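Local coordinates for uncharacterized protein (Leptospirillum rubarum, PDB 3OMD) that is of unknown function but adopts an all-helical fold of the DUF5069 family as a single chain, at residues A[115-120]-A[130-136]; A[8-13]-A[41-45]; A[60-65]-A[78-82]. All coordinates share one frame; numbering follows the deposited sequence. Where two conformers were deposited one is given.

Contact 1. Residues A[115-120]-A[130-136]; sequences YFRSVR and ITTWVKL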
# COMPACT_ATOMS: atom_id res chain seq x y z
N TYR A 115 6.35 13.47 14.57
CA TYR A 115 6.04 13.68 13.15
C TYR A 115 4.60 13.26 12.84
O TYR A 115 3.83 14.02 12.21
CB TYR A 115 7.08 12.93 12.29
CG TYR A 115 6.73 12.87 10.84
CD1 TYR A 115 6.36 14.02 10.14
CD2 TYR A 115 6.77 11.65 10.14
CE1 TYR A 115 6.04 13.96 8.77
CE2 TYR A 115 6.48 11.60 8.79
CZ TYR A 115 6.10 12.75 8.11
OH TYR A 115 5.78 12.68 6.77
N PHE A 116 4.24 12.03 13.26
CA PHE A 116 2.88 11.51 13.01
C PHE A 116 1.84 12.51 13.52
O PHE A 116 0.88 12.86 12.80
CB PHE A 116 2.73 10.18 13.77
CG PHE A 116 1.38 9.52 13.62
CD1 PHE A 116 1.22 8.48 12.70
CD2 PHE A 116 0.30 9.95 14.35
CE1 PHE A 116 -0.04 7.84 12.55
CE2 PHE A 116 -0.96 9.32 14.21
CZ PHE A 116 -1.12 8.28 13.28
N ARG A 117 2.04 13.00 14.73
CA ARG A 117 1.03 13.90 15.29
C ARG A 117 0.98 15.26 14.58
O ARG A 117 -0.09 15.84 14.45
CB ARG A 117 1.22 14.06 16.79
CG ARG A 117 0.90 12.72 17.50
CD ARG A 117 1.06 12.88 19.00
NE ARG A 117 2.46 13.11 19.31
CZ ARG A 117 2.92 13.46 20.51
NH1 ARG A 117 2.08 13.62 21.54
NH2 ARG A 117 4.23 13.64 20.69
N SER A 118 2.12 15.73 14.09
CA SER A 118 2.16 16.97 13.31
C SER A 118 1.39 16.83 12.00
O SER A 118 0.68 17.76 11.57
CB SER A 118 3.60 17.35 13.04
OG SER A 118 3.63 18.59 12.39
N VAL A 119 1.53 15.68 11.34
CA VAL A 119 0.77 15.42 10.10
C VAL A 119 -0.71 15.36 10.43
O VAL A 119 -1.54 16.02 9.79
CB VAL A 119 1.21 14.10 9.43
CG1 VAL A 119 0.31 13.81 8.21
CG2 VAL A 119 2.65 14.24 8.98
N ARG A 120 -1.05 14.55 11.43
CA ARG A 120 -2.45 14.34 11.74
C ARG A 120 -3.11 15.65 12.17
O ARG A 120 -4.26 15.93 11.81
CB ARG A 120 -2.59 13.35 12.86
CG ARG A 120 -4.04 12.87 13.02
CD ARG A 120 -4.24 12.30 14.38
NE ARG A 120 -3.80 13.18 15.47
CZ ARG A 120 -3.35 12.69 16.62
NH1 ARG A 120 -3.30 11.38 16.81
NH2 ARG A 120 -2.91 13.49 17.57
N ILE A 130 -6.85 8.52 15.95
CA ILE A 130 -6.09 8.00 14.80
C ILE A 130 -4.63 7.91 15.20
O ILE A 130 -4.00 8.95 15.41
CB ILE A 130 -6.30 8.87 13.51
CG1 ILE A 130 -7.78 8.76 13.10
CG2 ILE A 130 -5.34 8.44 12.38
CD1 ILE A 130 -8.13 9.56 11.86
N THR A 131 -4.10 6.67 15.31
CA THR A 131 -2.75 6.45 15.85
C THR A 131 -1.88 5.53 15.03
O THR A 131 -0.69 5.36 15.33
CB THR A 131 -2.81 5.88 17.29
OG1 THR A 131 -3.42 4.59 17.28
CG2 THR A 131 -3.55 6.85 18.27
N THR A 132 -2.45 4.95 13.99
CA THR A 132 -1.69 4.03 13.14
C THR A 132 -1.44 4.65 11.78
O THR A 132 -2.24 5.47 11.30
CB THR A 132 -2.48 2.74 12.93
OG1 THR A 132 -3.78 3.04 12.37
CG2 THR A 132 -2.62 1.98 14.24
N TRP A 133 -0.33 4.28 11.15
CA TRP A 133 0.04 4.85 9.87
C TRP A 133 -1.01 4.61 8.81
O TRP A 133 -1.28 5.52 8.01
CB TRP A 133 1.38 4.28 9.39
CG TRP A 133 2.59 4.78 10.20
CD1 TRP A 133 3.43 4.03 10.99
CD2 TRP A 133 3.09 6.12 10.24
NE1 TRP A 133 4.42 4.84 11.53
CE2 TRP A 133 4.23 6.13 11.09
CE3 TRP A 133 2.68 7.32 9.63
CZ2 TRP A 133 4.96 7.29 11.36
CZ3 TRP A 133 3.43 8.49 9.88
CH2 TRP A 133 4.55 8.46 10.76
N VAL A 134 -1.58 3.41 8.75
CA VAL A 134 -2.51 3.15 7.62
C VAL A 134 -3.78 3.99 7.76
O VAL A 134 -4.40 4.35 6.75
CB VAL A 134 -2.79 1.66 7.41
CG1 VAL A 134 -1.48 0.93 7.08
CG2 VAL A 134 -3.56 1.03 8.56
N LYS A 135 -4.18 4.30 8.99
CA LYS A 135 -5.37 5.16 9.16
C LYS A 135 -5.03 6.59 8.81
O LYS A 135 -5.87 7.32 8.24
CB LYS A 135 -5.94 5.07 10.58
CG LYS A 135 -6.82 3.85 10.79
CD LYS A 135 -7.74 4.03 12.00
CE LYS A 135 -8.71 2.87 12.20
NZ LYS A 135 -9.62 2.60 11.04
N LEU A 136 -3.81 7.02 9.12
CA LEU A 136 -3.39 8.37 8.73
C LEU A 136 -3.41 8.52 7.19
O LEU A 136 -3.84 9.56 6.66
CB LEU A 136 -2.00 8.69 9.31
CG LEU A 136 -1.55 10.14 9.09
CD1 LEU A 136 -2.51 11.09 9.82
CD2 LEU A 136 -0.12 10.28 9.64
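Tyr115 opens the contact by laying CD2 and CE2 of its ring against the rim of the Trp133 indole, CD2 lying 3.9 Å from Trp133 CH2. The two residues belong to a pair of consecutive helices, 110-123 and 133-140, in this all-helical DUF5069 fold, and the loop that starts the second helix folds back over the first. Phe116 contributes the largest share of the buried surface. With CG anti to the backbone N (chi1 180°), its ring reaches across to the turn and forms an edge-to-face pair with Trp133: the planes stand at 73° and Phe116 CD1 points into the indole face, 3.6 Å from Trp133 CZ3. The far edge of the same phenyl ring meets backbone, with the carbonyl oxygens of Ile130 and Thr132 near its plane. Phe116 CE1 lies beside the carbonyl O of Thr132, the N-cap residue, which also accepts from Leu136 N. Leu136 CD2 sits over one face of the phenyl ring in a CH-pi contact, 4.1 Å from the ring centroid, and Pro107 touches Phe116 as well. The Leu136 CD2 methyl also receives Val119 CG1, at 3.8 Å. Arg120 closes the row. Its aliphatic CB and CG pack on Leu136 CD1, after which the chain bends at chi3 and turns the guanidinium toward the loop; Leu139 touches this arginine from the following turn. The hydrogen bond from Arg120 NH1 to Ile130 O spans 2.9 Å with an N-H...O angle of 151°. With an alanine here, the Ile130 carbonyl would probably lose its charged donor, and the packing of CD beside Ile130 CB would go with it. The accepting oxygen of Ile130 lies in the guanidinium plane, at the edge of the group.

Contact 2. Residues A[8-13]-A[41-45]; sequences LTKQFP and LGEYT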
# COMPACT_ATOMS: atom_id res chain seq x y z
N LEU A 8 -0.40 9.95 -9.99
CA LEU A 8 -0.73 10.09 -8.57
C LEU A 8 -0.52 11.52 -8.05
O LEU A 8 -0.60 11.76 -6.84
CB LEU A 8 0.02 9.06 -7.68
CG LEU A 8 -0.12 7.60 -8.08
CD1 LEU A 8 0.54 6.65 -7.10
CD2 LEU A 8 -1.60 7.19 -8.24
N THR A 9 -0.28 12.49 -8.95
CA THR A 9 -0.48 13.87 -8.54
C THR A 9 -1.98 14.25 -8.61
O THR A 9 -2.36 15.28 -8.05
CB THR A 9 0.33 14.90 -9.37
OG1 THR A 9 -0.22 15.01 -10.68
CG2 THR A 9 1.79 14.51 -9.49
N LYS A 10 -2.78 13.42 -9.30
CA LYS A 10 -4.18 13.72 -9.68
C LYS A 10 -5.16 12.72 -9.05
O LYS A 10 -6.37 12.98 -9.01
CB LYS A 10 -4.34 13.62 -11.21
CG LYS A 10 -3.56 14.62 -12.01
CD LYS A 10 -4.26 15.94 -11.95
CE LYS A 10 -3.41 16.99 -12.62
NZ LYS A 10 -3.76 17.08 -14.07
N GLN A 11 -4.65 11.56 -8.63
CA GLN A 11 -5.46 10.52 -8.00
C GLN A 11 -4.71 9.94 -6.82
O GLN A 11 -3.49 10.07 -6.76
CB GLN A 11 -5.79 9.41 -8.97
CG GLN A 11 -4.68 8.51 -9.31
CD GLN A 11 -5.15 7.21 -9.99
OE1 GLN A 11 -5.50 6.22 -9.37
NE2 GLN A 11 -5.05 7.21 -11.26
N PHE A 12 -5.41 9.31 -5.89
CA PHE A 12 -4.73 8.62 -4.77
C PHE A 12 -4.69 7.13 -5.11
O PHE A 12 -5.65 6.58 -5.68
CB PHE A 12 -5.58 8.73 -3.49
CG PHE A 12 -5.84 10.15 -3.04
CD1 PHE A 12 -4.79 11.07 -2.90
CD2 PHE A 12 -7.14 10.54 -2.75
CE1 PHE A 12 -5.08 12.40 -2.47
CE2 PHE A 12 -7.43 11.86 -2.35
CZ PHE A 12 -6.41 12.77 -2.20
N PRO A 13 -3.61 6.47 -4.72
CA PRO A 13 -3.65 5.00 -4.79
C PRO A 13 -4.69 4.49 -3.79
O PRO A 13 -5.06 5.20 -2.84
CB PRO A 13 -2.23 4.58 -4.41
CG PRO A 13 -1.73 5.70 -3.50
CD PRO A 13 -2.44 6.99 -3.96
N LEU A 41 4.50 9.17 -10.21
CA LEU A 41 4.25 8.92 -8.78
C LEU A 41 3.88 10.14 -7.92
O LEU A 41 3.32 9.98 -6.82
CB LEU A 41 5.48 8.23 -8.14
CG LEU A 41 5.58 6.71 -8.39
CD1 LEU A 41 7.03 6.25 -8.20
CD2 LEU A 41 4.63 5.97 -7.47
N GLY A 42 4.19 11.36 -8.37
CA GLY A 42 3.95 12.52 -7.50
C GLY A 42 4.69 12.43 -6.17
O GLY A 42 5.89 12.06 -6.15
N GLU A 43 3.97 12.67 -5.08
CA GLU A 43 4.52 12.64 -3.71
C GLU A 43 4.71 11.18 -3.24
O GLU A 43 5.30 10.92 -2.19
CB GLU A 43 3.56 13.35 -2.73
CG GLU A 43 3.39 14.88 -2.91
CD GLU A 43 2.45 15.54 -1.87
OE1 GLU A 43 1.93 14.86 -0.95
OE2 GLU A 43 2.22 16.78 -1.97
N TYR A 44 4.18 10.22 -4.00
CA TYR A 44 4.25 8.80 -3.57
C TYR A 44 5.59 8.20 -3.96
O TYR A 44 6.27 8.70 -4.84
CB TYR A 44 3.08 7.98 -4.20
CG TYR A 44 1.78 8.43 -3.62
CD1 TYR A 44 1.28 7.87 -2.45
CD2 TYR A 44 1.06 9.48 -4.23
CE1 TYR A 44 0.10 8.33 -1.88
CE2 TYR A 44 -0.10 9.93 -3.69
CZ TYR A 44 -0.59 9.34 -2.52
OH TYR A 44 -1.79 9.81 -1.97
N THR A 45 5.95 7.10 -3.31
CA THR A 45 7.21 6.43 -3.61
C THR A 45 6.97 4.94 -3.73
O THR A 45 6.51 4.31 -2.78
CB THR A 45 8.25 6.72 -2.50
OG1 THR A 45 8.51 8.14 -2.47
CG2 THR A 45 9.53 5.98 -2.80
O HOH W 1 1.21 13.21 -5.26
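The carbonyl oxygen of Leu8 receives a hydrogen bond from a water at 2.8 Å, and the same water accepts from Glu43 N, also at 2.8 Å, so one solvent molecule bridges the two loops. Residues 41-44 form a type II' beta turn, closed by the bond from Tyr44 N to Leu41 O, and the N-terminal segment 8-13 lies against it. The turn and the segment lie on the two sides of helix 26-38 in sequence, and Ala35 and Arg28 of that helix touch Leu8 and Tyr44 respectively. Gly42 sits at the turn's second position with positive phi (59°); Thr9 CG2 rests on its CA at 3.5 Å, where a side chain on the glycine would collide with the methyl.

Tyr44 is the main side chain on the turn. Its CG is anti to the carbonyl carbon (chi1 -67°), which lays one side of the ring against both Leu8, near its CD2 corner, and Pro13, farther toward the phenol end. Leu8 CB meets Tyr44 CD2 at 3.6 Å, and the leucine crosses the tyrosine at about a right angle. Pro13 lies over the same side of the ring, its CD 3.7 Å from the centroid of the Tyr44 ring in a CH-pi contact, with CG reaching CE1. The phenol oxygen is hydrogen-bonded to Glu141 OE2, which ties the ring to the C-terminal part of the chain. Beside that oxygen comes the ring of Phe12, whose CD1 approaches Tyr44 OH to 3.4 Å.

Contact 3. Residues A[60-65]-A[78-82]; sequences LDHEKF and MLAWV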
# COMPACT_ATOMS: atom_id res chain seq x y z
N LEU A 60 8.28 -11.30 -2.63
CA LEU A 60 8.16 -10.75 -3.97
C LEU A 60 9.27 -9.77 -4.28
O LEU A 60 9.72 -9.01 -3.42
CB LEU A 60 6.83 -10.02 -4.11
CG LEU A 60 5.56 -10.85 -3.88
CD1 LEU A 60 4.28 -9.93 -3.79
CD2 LEU A 60 5.38 -11.96 -4.93
N ASP A 61 9.70 -9.78 -5.53
CA ASP A 61 10.69 -8.81 -5.98
C ASP A 61 9.98 -7.62 -6.57
O ASP A 61 9.17 -7.78 -7.48
CB ASP A 61 11.62 -9.45 -7.01
CG ASP A 61 12.60 -8.45 -7.59
OD1 ASP A 61 13.70 -8.32 -7.01
OD2 ASP A 61 12.26 -7.78 -8.59
N HIS A 62 10.29 -6.42 -6.06
CA HIS A 62 9.60 -5.18 -6.50
C HIS A 62 9.73 -4.90 -8.01
O HIS A 62 8.80 -4.31 -8.62
CB HIS A 62 10.12 -3.96 -5.71
CG HIS A 62 11.60 -3.68 -5.90
ND1 HIS A 62 12.08 -2.70 -6.75
CD2 HIS A 62 12.67 -4.23 -5.31
CE1 HIS A 62 13.41 -2.69 -6.68
NE2 HIS A 62 13.79 -3.60 -5.81
N GLU A 63 10.87 -5.30 -8.60
CA GLU A 63 11.11 -5.06 -10.03
C GLU A 63 10.23 -6.02 -10.84
O GLU A 63 9.57 -5.62 -11.81
CB GLU A 63 12.58 -5.26 -10.42
CG GLU A 63 13.53 -4.25 -9.80
CD GLU A 63 15.01 -4.52 -10.09
OE1 GLU A 63 15.39 -5.52 -10.74
OE2 GLU A 63 15.83 -3.71 -9.62
N LYS A 64 10.23 -7.28 -10.43
CA LYS A 64 9.36 -8.27 -11.12
C LYS A 64 7.89 -7.96 -10.96
O LYS A 64 7.13 -8.14 -11.93
CB LYS A 64 9.68 -9.68 -10.63
CG LYS A 64 11.12 -10.10 -10.93
CD LYS A 64 11.38 -11.50 -10.50
CE LYS A 64 12.82 -11.88 -10.88
NZ LYS A 64 13.12 -13.30 -10.52
N PHE A 65 7.48 -7.47 -9.79
CA PHE A 65 6.09 -7.07 -9.60
C PHE A 65 5.69 -5.93 -10.51
O PHE A 65 4.62 -6.00 -11.16
CB PHE A 65 5.89 -6.73 -8.12
CG PHE A 65 4.48 -6.35 -7.76
CD1 PHE A 65 3.56 -7.31 -7.37
CD2 PHE A 65 4.09 -5.02 -7.78
CE1 PHE A 65 2.27 -6.94 -7.00
CE2 PHE A 65 2.78 -4.65 -7.45
CZ PHE A 65 1.87 -5.61 -7.05
N MSE A 78 -3.35 -9.56 -11.45
CA MSE A 78 -2.21 -9.32 -10.60
C MSE A 78 -2.24 -10.23 -9.36
O MSE A 78 -1.21 -10.72 -8.90
CB MSE A 78 -2.15 -7.85 -10.18
CG MSE A 78 -1.61 -6.96 -11.16
SE MSE A 78 0.26 -7.66 -11.65
CE MSE A 78 1.14 -7.83 -9.89
N LEU A 79 -3.43 -10.48 -8.82
CA LEU A 79 -3.56 -11.38 -7.68
C LEU A 79 -3.09 -12.79 -8.06
O LEU A 79 -2.36 -13.45 -7.28
CB LEU A 79 -5.01 -11.41 -7.16
CG LEU A 79 -5.30 -12.41 -6.01
CD1 LEU A 79 -4.44 -12.05 -4.78
CD2 LEU A 79 -6.75 -12.40 -5.67
N ALA A 80 -3.47 -13.26 -9.26
CA ALA A 80 -3.06 -14.60 -9.69
C ALA A 80 -1.52 -14.64 -9.82
O ALA A 80 -0.89 -15.65 -9.48
CB ALA A 80 -3.75 -15.00 -10.98
N TRP A 81 -0.92 -13.55 -10.29
CA TRP A 81 0.55 -13.52 -10.39
C TRP A 81 1.19 -13.62 -9.00
O TRP A 81 2.12 -14.41 -8.76
CB TRP A 81 1.02 -12.24 -11.13
CG TRP A 81 2.49 -12.25 -11.39
CD1 TRP A 81 3.13 -12.77 -12.48
CD2 TRP A 81 3.51 -11.68 -10.55
NE1 TRP A 81 4.50 -12.58 -12.36
CE2 TRP A 81 4.76 -11.92 -11.19
CE3 TRP A 81 3.49 -11.02 -9.31
CZ2 TRP A 81 5.98 -11.50 -10.64
CZ3 TRP A 81 4.75 -10.62 -8.73
CH2 TRP A 81 5.95 -10.85 -9.43
N VAL A 82 0.68 -12.83 -8.05
CA VAL A 82 1.17 -12.90 -6.68
C VAL A 82 1.11 -14.34 -6.13
O VAL A 82 2.09 -14.87 -5.57
CB VAL A 82 0.41 -11.91 -5.77
CG1 VAL A 82 0.72 -12.18 -4.26
CG2 VAL A 82 0.79 -10.48 -6.16
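Phe65 and Trp81 both hold CG anti to the backbone N (chi1 -178° and -174°), which sends the two rings into the space between their helices. Selenomethionine Met78 instead has CG anti to the carbonyl carbon, and bends at chi2 and chi3 bring its terminal methyl over the phenyl ring. CE of Met78 therefore lies above one face of Phe65, 3.2 Å from Phe65 CE1, a close approach. The selenium stands farther off on the same side, 5.4 Å from the ring centroid, which makes this a Met-aromatic contact led by the methyl.

Around the phenyl edge, Trp81 CZ3 faces Phe65 CD1 at 3.8 Å, and Val82 CG2 comes in near the ring plane beside CE1. CH2 and CZ2 of the indole come close to Phe65 N and Lys64 O of helix 62-69. Lys64 CB also touches these two indole atoms before its extended chain leads away.

These residues form the interface of a helix pair, 62-69 and 75-85, joined by a short connection. Ile30 of helix 26-38 touches both Phe65 and Met78, and Phe55 of helix 50-58 meets the Phe65 ring, so the phenylalanine meets residues of three other helices, 26-38, 50-58 and 75-85. At the start of helix 62-69, Asp61 is the N-cap; in the conformer described, its OD2 accepts from Lys64 N at 2.8 Å through the anti lone pair, and more weakly from Glu63 N. Just before it, Leu60 divides its two methyls between the partners, CD2 reaching Trp81 CZ3 at 4.1 Å and CD1 reaching Val82 CG1 at 4.2 Å.

From the N terminus, contact 2 comes first: it brings residues 8-13 back to 41-45 and so closes a loop that contains helix 26-38. Contact 3 follows, joining helices 62-69 and 75-85 across the short connection between them. Contact 1 comes last, pairing helix 110-123 with the start of helix 133-140. The three closures run in series, neither nested nor crossed, and none touches another. Contacts 1 and 3 lie on opposite sides of the chain's centre, their centres about 29 Å apart. Helix 26-38 borders both contact 2 and contact 3, whereas Glu141, just beyond helix 133-140, ties the chain's end to contact 2.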